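Local coordinates for putative enoyl-CoA hydratase/isomerase (Acinetobacter baumannii, PDB 3FDU), which is a putative enoyl-CoA hydratase/isomerase of the crotonase superfamily and probably acts on acyl-CoA thioesters, although its own substrate and reaction are not established, at residues Leu151-Ala155 against Gln177-Val181; Val50-Arg56 against Lys100-Ala105; Leu91-Ala96 against Thr116-Gln120. The protein carries 4 engineered substitutions. One frame throughout, in Å; residues are numbered along the deposited sequence.

Interaction 1: Leu151-Ala155 against Gln177-Val181; sequences LVKQA and QAGLV
A155, on the last turn of helix 147-155, meets A178 in the turn that follows helix 172-177, with their CA atoms 4.4 Å apart and no direct hydrogen bond between the two segments. A178 O instead receives a bent CA-H...O contact from A155 CA at 3.3 Å. The carbonyls Q154 O and A178 O lie close as two acceptors, and cannot bond each other. Two waters bridge neighbouring carbonyls: one lies 2.6 Å from A155 O and also near Q177 O, the other near Q154 O and, weakly, Q177 O.

Q154 makes the polar part of the contact. With CG anti to the backbone N and the chain bent about CB-CG (chi2 65°), its carboxamide stands flat against the turn. G179 O lies almost on the perpendicular through CD, at 3.0 Å, and at similar distances from OE1 and NE2; this is a carbonyl over an amide face, and the N-H direction does not suit a bond to it. G179 has no side chain, and NE2 comes to 3.7 Å from its CA. Q154 OE1 and G179 O instead have partners in the second subunit: its H158 N donates to OE1 and its H158 ND1 is hydrogen-bonded to G179 O.

Apolar contacts close the other flank. L151 CD1 touches L180 CD2 at 3.8 Å, the two side chains crossing obliquely, while A155 CB rests on A178 CB at the same distance.

G179, with phi 78° and two bonds back into the last helical turn, forms a Schellman motif. This helix terminus, docked on the end of a second helix, also lies at a subunit interface of the three-chain assembly, consistent with the trimers of the crotonase superfamily.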
# COMPACT_ATOMS: atom_id res chain seq x y z
N LEU A 151 4.85 7.31 2.09
CA LEU A 151 5.43 6.54 0.95
C LEU A 151 5.31 5.02 1.22
O LEU A 151 5.06 4.24 0.32
CB LEU A 151 6.93 6.91 0.73
CG LEU A 151 7.54 6.32 -0.56
CD1 LEU A 151 6.80 6.82 -1.83
CD2 LEU A 151 9.06 6.64 -0.68
N VAL A 152 5.50 4.59 2.47
CA VAL A 152 5.30 3.15 2.77
C VAL A 152 3.84 2.75 2.43
O VAL A 152 3.56 1.68 1.86
CB VAL A 152 5.57 2.83 4.30
CG1 VAL A 152 5.03 1.43 4.68
CG2 VAL A 152 7.03 2.91 4.59
N LYS A 153 2.90 3.60 2.79
CA LYS A 153 1.48 3.30 2.46
C LYS A 153 1.19 3.34 0.94
O LYS A 153 0.49 2.49 0.42
CB LYS A 153 0.54 4.26 3.22
CG LYS A 153 0.44 3.88 4.74
CD LYS A 153 -0.44 4.88 5.53
CE LYS A 153 -0.24 4.66 7.05
NZ LYS A 153 -1.04 5.62 7.87
N GLN A 154 1.73 4.33 0.25
CA GLN A 154 1.43 4.54 -1.18
C GLN A 154 2.17 3.52 -2.06
O GLN A 154 1.60 3.00 -3.03
CB GLN A 154 1.79 5.98 -1.57
CG GLN A 154 1.58 6.33 -3.09
CD GLN A 154 0.14 6.29 -3.57
OE1 GLN A 154 -0.55 7.30 -3.54
NE2 GLN A 154 -0.32 5.14 -4.07
N ALA A 155 3.42 3.20 -1.71
CA ALA A 155 4.25 2.35 -2.57
C ALA A 155 4.43 0.93 -2.05
O ALA A 155 4.92 0.08 -2.78
CB ALA A 155 5.60 2.99 -2.83
N GLN A 177 4.56 2.83 -11.08
CA GLN A 177 4.42 1.57 -10.33
C GLN A 177 4.31 1.73 -8.81
O GLN A 177 3.66 0.92 -8.15
CB GLN A 177 5.59 0.60 -10.64
CG GLN A 177 5.57 0.16 -12.09
CD GLN A 177 6.56 -0.97 -12.41
OE1 GLN A 177 7.73 -0.73 -12.72
NE2 GLN A 177 6.06 -2.22 -12.42
N ALA A 178 4.98 2.76 -8.26
CA ALA A 178 5.02 3.00 -6.84
C ALA A 178 3.81 3.85 -6.39
O ALA A 178 3.68 4.18 -5.20
CB ALA A 178 6.31 3.75 -6.50
N GLY A 179 2.98 4.25 -7.34
CA GLY A 179 1.77 5.01 -7.07
C GLY A 179 1.94 6.51 -6.78
O GLY A 179 1.00 7.15 -6.31
N LEU A 180 3.14 7.04 -7.03
CA LEU A 180 3.43 8.45 -6.88
C LEU A 180 2.80 9.26 -8.01
O LEU A 180 2.51 10.44 -7.84
CB LEU A 180 4.96 8.66 -6.90
CG LEU A 180 5.71 8.20 -5.61
CD1 LEU A 180 7.26 8.15 -5.88
CD2 LEU A 180 5.42 9.22 -4.49
N VAL A 181 2.63 8.64 -9.18
CA VAL A 181 2.06 9.32 -10.35
C VAL A 181 0.80 8.52 -10.72
O VAL A 181 0.82 7.30 -10.69
CB VAL A 181 3.12 9.28 -11.52
CG1 VAL A 181 2.52 9.43 -12.89
CG2 VAL A 181 4.30 10.29 -11.27
O HOH W 1 1.69 0.89 -5.29
O HOH W 2 4.65 -0.34 -5.34

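Interaction 2: Val50-Arg56 against Lys100-Ala105; sequences VRVVVLR and KPLIIA. Engineered in segment 50-56: V53 (natural residue Ile).
V53 and L55 pair with the 101-105 backbone in parallel register, joining two neighbouring inner strands of the sheet in this crotonase fold; the axes of the short strand segments approach to 4.7 Å, with 24° between their directions. The backbone bonds alternate as a parallel pair requires. V53 N donates to P101 O and V53 O accepts from I103 N at 2.8 Å; then L55 N donates to I103 O at 2.9 Å, and L55 O accepts from A105 N over a longer, more bent bond (154° at the hydrogen). CA-H...O contacts run beside them, among them I104 CA to L55 O at 3.2 Å.

Apolar side chains divide between the two faces. On one, V53, an engineered residue that is Ile in the natural sequence, puts CG1 3.9 Å from L102 CD1, while L55 and I104 lie side by side and point the same way, CD2 of L55 at 4.0 Å from CD1 of I104. This face also meets helix 31-46, through V53 on L41 and A44. On the other, V52 CG1 touches I103 CD1, and V52 packs against helix 188-200.

Polar side chains act at the ends. R56 is extended from CG to NE, and its guanidinium leaves the pair to make a cation-pi contact with Y189. K100 turns back from its strand's start toward V50: extended beyond CG, its chain carries NZ to V50 O at 2.6 Å, tilted 23° from that carbonyl's plane, while A44 O accepts a second bond from the same buried nitrogen.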
# COMPACT_ATOMS: atom_id res chain seq x y z
N VAL A 50 -12.01 30.03 -6.03
CA VAL A 50 -11.11 28.90 -6.38
C VAL A 50 -11.81 27.57 -6.00
O VAL A 50 -12.20 27.38 -4.82
CB VAL A 50 -9.81 28.98 -5.58
CG1 VAL A 50 -8.95 27.73 -5.80
CG2 VAL A 50 -9.03 30.24 -5.90
N ARG A 51 -11.92 26.64 -6.96
CA ARG A 51 -12.47 25.31 -6.66
C ARG A 51 -11.41 24.19 -6.72
O ARG A 51 -11.51 23.19 -5.98
CB ARG A 51 -13.61 25.00 -7.66
CG ARG A 51 -14.86 25.91 -7.38
CD ARG A 51 -15.79 25.94 -8.60
NE ARG A 51 -16.38 24.63 -8.70
CZ ARG A 51 -17.58 24.30 -8.24
NH1 ARG A 51 -18.39 25.24 -7.72
NH2 ARG A 51 -17.99 23.05 -8.36
N VAL A 52 -10.42 24.35 -7.62
CA VAL A 52 -9.30 23.36 -7.80
C VAL A 52 -7.94 24.06 -7.91
O VAL A 52 -7.82 25.12 -8.53
CB VAL A 52 -9.51 22.50 -9.01
CG1 VAL A 52 -8.33 21.47 -9.23
CG2 VAL A 52 -10.92 21.78 -8.96
N VAL A 53 -6.92 23.49 -7.27
CA VAL A 53 -5.58 24.02 -7.42
C VAL A 53 -4.69 23.09 -8.27
O VAL A 53 -4.66 21.84 -8.07
CB VAL A 53 -4.90 24.29 -6.04
CG1 VAL A 53 -3.47 24.90 -6.25
CG2 VAL A 53 -5.78 25.24 -5.18
N VAL A 54 -3.95 23.68 -9.19
CA VAL A 54 -2.95 22.92 -9.96
C VAL A 54 -1.64 23.58 -9.62
O VAL A 54 -1.52 24.80 -9.75
CB VAL A 54 -3.15 23.04 -11.48
CG1 VAL A 54 -1.96 22.39 -12.25
CG2 VAL A 54 -4.49 22.35 -11.94
N LEU A 55 -0.67 22.77 -9.21
CA LEU A 55 0.70 23.21 -8.92
C LEU A 55 1.64 22.49 -9.88
O LEU A 55 1.57 21.26 -9.99
CB LEU A 55 1.07 22.82 -7.48
CG LEU A 55 2.51 23.07 -7.01
CD1 LEU A 55 2.78 24.53 -6.94
CD2 LEU A 55 2.68 22.44 -5.61
N ARG A 56 2.52 23.23 -10.56
CA ARG A 56 3.47 22.63 -11.46
C ARG A 56 4.61 23.60 -11.67
O ARG A 56 4.60 24.70 -11.13
CB ARG A 56 2.82 22.36 -12.81
CG ARG A 56 2.15 23.59 -13.42
CD ARG A 56 1.61 23.20 -14.80
NE ARG A 56 0.82 24.22 -15.47
CZ ARG A 56 1.32 25.24 -16.14
NH1 ARG A 56 2.62 25.43 -16.16
NH2 ARG A 56 0.51 26.08 -16.77
N LYS A 100 -9.43 21.54 -0.77
CA LYS A 100 -9.89 21.43 -2.14
C LYS A 100 -8.96 20.48 -2.91
O LYS A 100 -7.87 20.20 -2.44
CB LYS A 100 -9.86 22.83 -2.81
CG LYS A 100 -10.89 23.80 -2.11
CD LYS A 100 -10.71 25.31 -2.52
CE LYS A 100 -11.82 26.17 -1.79
NZ LYS A 100 -11.61 27.59 -2.26
N PRO A 101 -9.41 20.00 -4.08
CA PRO A 101 -8.54 19.03 -4.77
C PRO A 101 -7.23 19.73 -5.20
O PRO A 101 -7.26 20.90 -5.66
CB PRO A 101 -9.37 18.61 -5.99
CG PRO A 101 -10.90 18.89 -5.54
CD PRO A 101 -10.70 20.20 -4.77
N LEU A 102 -6.10 19.03 -5.02
CA LEU A 102 -4.74 19.51 -5.38
C LEU A 102 -4.18 18.58 -6.46
O LEU A 102 -4.01 17.37 -6.22
CB LEU A 102 -3.81 19.51 -4.17
CG LEU A 102 -2.35 19.98 -4.42
CD1 LEU A 102 -2.30 21.42 -5.01
CD2 LEU A 102 -1.55 19.94 -3.11
N ILE A 103 -3.93 19.12 -7.66
CA ILE A 103 -3.35 18.34 -8.72
C ILE A 103 -1.95 18.86 -8.97
O ILE A 103 -1.74 20.06 -8.95
CB ILE A 103 -4.17 18.43 -10.04
CG1 ILE A 103 -5.65 18.03 -9.81
CG2 ILE A 103 -3.51 17.64 -11.19
CD1 ILE A 103 -6.54 18.33 -11.02
N ILE A 104 -0.99 17.94 -9.18
CA ILE A 104 0.38 18.30 -9.53
C ILE A 104 0.73 17.73 -10.91
O ILE A 104 0.38 16.58 -11.26
CB ILE A 104 1.39 17.85 -8.44
CG1 ILE A 104 1.10 18.69 -7.15
CG2 ILE A 104 2.86 18.07 -8.95
CD1 ILE A 104 2.07 18.51 -5.98
N ALA A 105 1.44 18.52 -11.69
CA ALA A 105 1.86 18.03 -13.00
C ALA A 105 3.38 18.10 -13.08
O ALA A 105 3.93 19.15 -12.86
CB ALA A 105 1.22 18.91 -14.15

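Interaction 3: Leu91-Ala96 against Thr116-Gln120; sequences LLKSAA and TILLQ. With SO4 (sulfate ion), chain G.
Q120 leans its side chain across the face of helix 87-97 that carries L92, A95 and A96. From the backbone outward, CB rests on A95 CB at 3.8 Å. CG, beside the backbone N (chi1 -34°, off the staggered position near -60°), sits 3.8 Å from L92 O and near L92 CD2. CD lies 4.1 Å from L92 O. A bend at the next bond splits the amide: OE1 stays on the helix, 3.5 Å from A96 CB, while NE2, near L92 CD2, turns back to its own segment and donates to T116 O at 3.2 Å in a bent bond (142° at the hydrogen). That carbonyl is gripped from opposite faces, by NE2 and by L119 N. A second NE2 bond, to G145 O, fixes the amide rotation.

Beyond the glutamine, I117 CD1 meets L91 CG at 3.8 Å, the two side chains crossing at about a right angle, and L92 CD2 covers T116 OG1, a buried hydroxyl without a polar partner in the model. One water lies within hydrogen-bonding distance of A95 O and Q120 O (2.8 Å to the latter), linking the backbones.

K93 points away, to a salt bridge with D226. All touching residues are buried, their centre about 5 Å from the chain centre: L91 packs on helix 31-46, A95 and I117 on strand 102-106, and T116 and Q120 on helix 147-155.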
# COMPACT_ATOMS: atom_id res chain seq x y z
N LEU A 91 5.26 24.42 3.99
CA LEU A 91 4.68 24.11 2.67
C LEU A 91 4.01 22.74 2.70
O LEU A 91 2.84 22.60 2.25
CB LEU A 91 5.75 24.17 1.56
CG LEU A 91 5.32 23.65 0.17
CD1 LEU A 91 4.09 24.40 -0.27
CD2 LEU A 91 6.49 23.85 -0.85
N LEU A 92 4.73 21.72 3.18
CA LEU A 92 4.15 20.39 3.17
C LEU A 92 2.87 20.30 3.98
O LEU A 92 1.93 19.64 3.55
CB LEU A 92 5.15 19.32 3.62
CG LEU A 92 6.31 19.02 2.62
CD1 LEU A 92 7.60 18.55 3.36
CD2 LEU A 92 5.88 18.01 1.60
N LYS A 93 2.83 20.92 5.17
CA LYS A 93 1.56 20.96 5.92
C LYS A 93 0.46 21.79 5.26
O LYS A 93 -0.73 21.41 5.32
CB LYS A 93 1.79 21.43 7.40
CG LYS A 93 2.65 20.43 8.20
CD LYS A 93 2.93 20.89 9.66
CE LYS A 93 3.88 22.08 9.68
NZ LYS A 93 4.22 22.47 11.11
N SER A 94 0.79 22.94 4.68
CA SER A 94 -0.20 23.69 3.94
C SER A 94 -0.85 22.86 2.82
O SER A 94 -2.02 22.96 2.56
CB SER A 94 0.38 24.93 3.28
OG SER A 94 0.63 25.93 4.28
N ALA A 95 -0.02 22.13 2.11
CA ALA A 95 -0.49 21.27 1.08
C ALA A 95 -1.36 20.14 1.66
O ALA A 95 -2.46 19.92 1.18
CB ALA A 95 0.71 20.71 0.26
N ALA A 96 -0.88 19.47 2.72
CA ALA A 96 -1.66 18.41 3.34
C ALA A 96 -3.06 18.88 3.78
O ALA A 96 -4.03 18.12 3.67
CB ALA A 96 -0.91 17.77 4.55
N THR A 116 8.29 14.45 -2.25
CA THR A 116 7.44 14.34 -1.03
C THR A 116 6.15 15.19 -1.09
O THR A 116 5.16 14.83 -0.47
CB THR A 116 8.22 14.67 0.23
OG1 THR A 116 8.67 16.02 0.15
CG2 THR A 116 9.42 13.71 0.40
N ILE A 117 6.16 16.30 -1.84
CA ILE A 117 4.94 17.07 -2.04
C ILE A 117 3.88 16.27 -2.84
O ILE A 117 2.68 16.50 -2.67
CB ILE A 117 5.21 18.47 -2.69
CG1 ILE A 117 3.98 19.35 -2.46
CG2 ILE A 117 5.47 18.33 -4.21
CD1 ILE A 117 4.20 20.73 -2.06
N LEU A 118 4.31 15.32 -3.68
CA LEU A 118 3.37 14.47 -4.44
C LEU A 118 2.51 13.65 -3.49
O LEU A 118 1.36 13.31 -3.82
CB LEU A 118 4.15 13.50 -5.35
CG LEU A 118 5.11 14.19 -6.33
CD1 LEU A 118 5.72 13.12 -7.20
CD2 LEU A 118 4.32 15.26 -7.14
N LEU A 119 3.06 13.33 -2.34
CA LEU A 119 2.32 12.58 -1.32
C LEU A 119 1.28 13.42 -0.60
O LEU A 119 0.45 12.86 0.15
CB LEU A 119 3.26 11.99 -0.28
CG LEU A 119 4.26 10.97 -0.85
CD1 LEU A 119 5.40 10.80 0.20
CD2 LEU A 119 3.61 9.62 -1.23
N GLN A 120 1.32 14.73 -0.79
CA GLN A 120 0.20 15.57 -0.37
C GLN A 120 -0.84 15.86 -1.46
O GLN A 120 -1.89 16.45 -1.17
CB GLN A 120 0.70 16.92 0.22
CG GLN A 120 2.03 16.89 0.99
CD GLN A 120 2.11 15.83 2.03
OE1 GLN A 120 1.14 15.53 2.75
NE2 GLN A 120 3.27 15.21 2.12
S SO4 G . 0.96 23.99 12.32
O1 SO4 G . 0.37 22.74 12.83
O2 SO4 G . 1.36 24.84 13.43
O3 SO4 G . 2.10 23.73 11.44
O4 SO4 G . -0.03 24.66 11.47
O HOH W 3 -4.06 17.85 -0.01

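Interaction 3 is the bridge between the other two. Its centre lies about 12 Å from that of interaction 2 and about 15 Å from that of interaction 1, whereas interactions 1 and 2 are about 19 Å apart between centres and do not touch. Segment 116-120 makes both joins: L118 CD2 reaches I104 CG2 of the sheet at 3.6 Å, and L119 CD2 reaches L180 CD2 at 3.8 Å. The same segment continues from the end of helix 113-116, whose beginning in crotonase relatives usually supplies an oxyanion-hole N-H, so interaction 3 probably lies near that site. The sulfate near K93, probably from the crystallisation liquor, does not mark it.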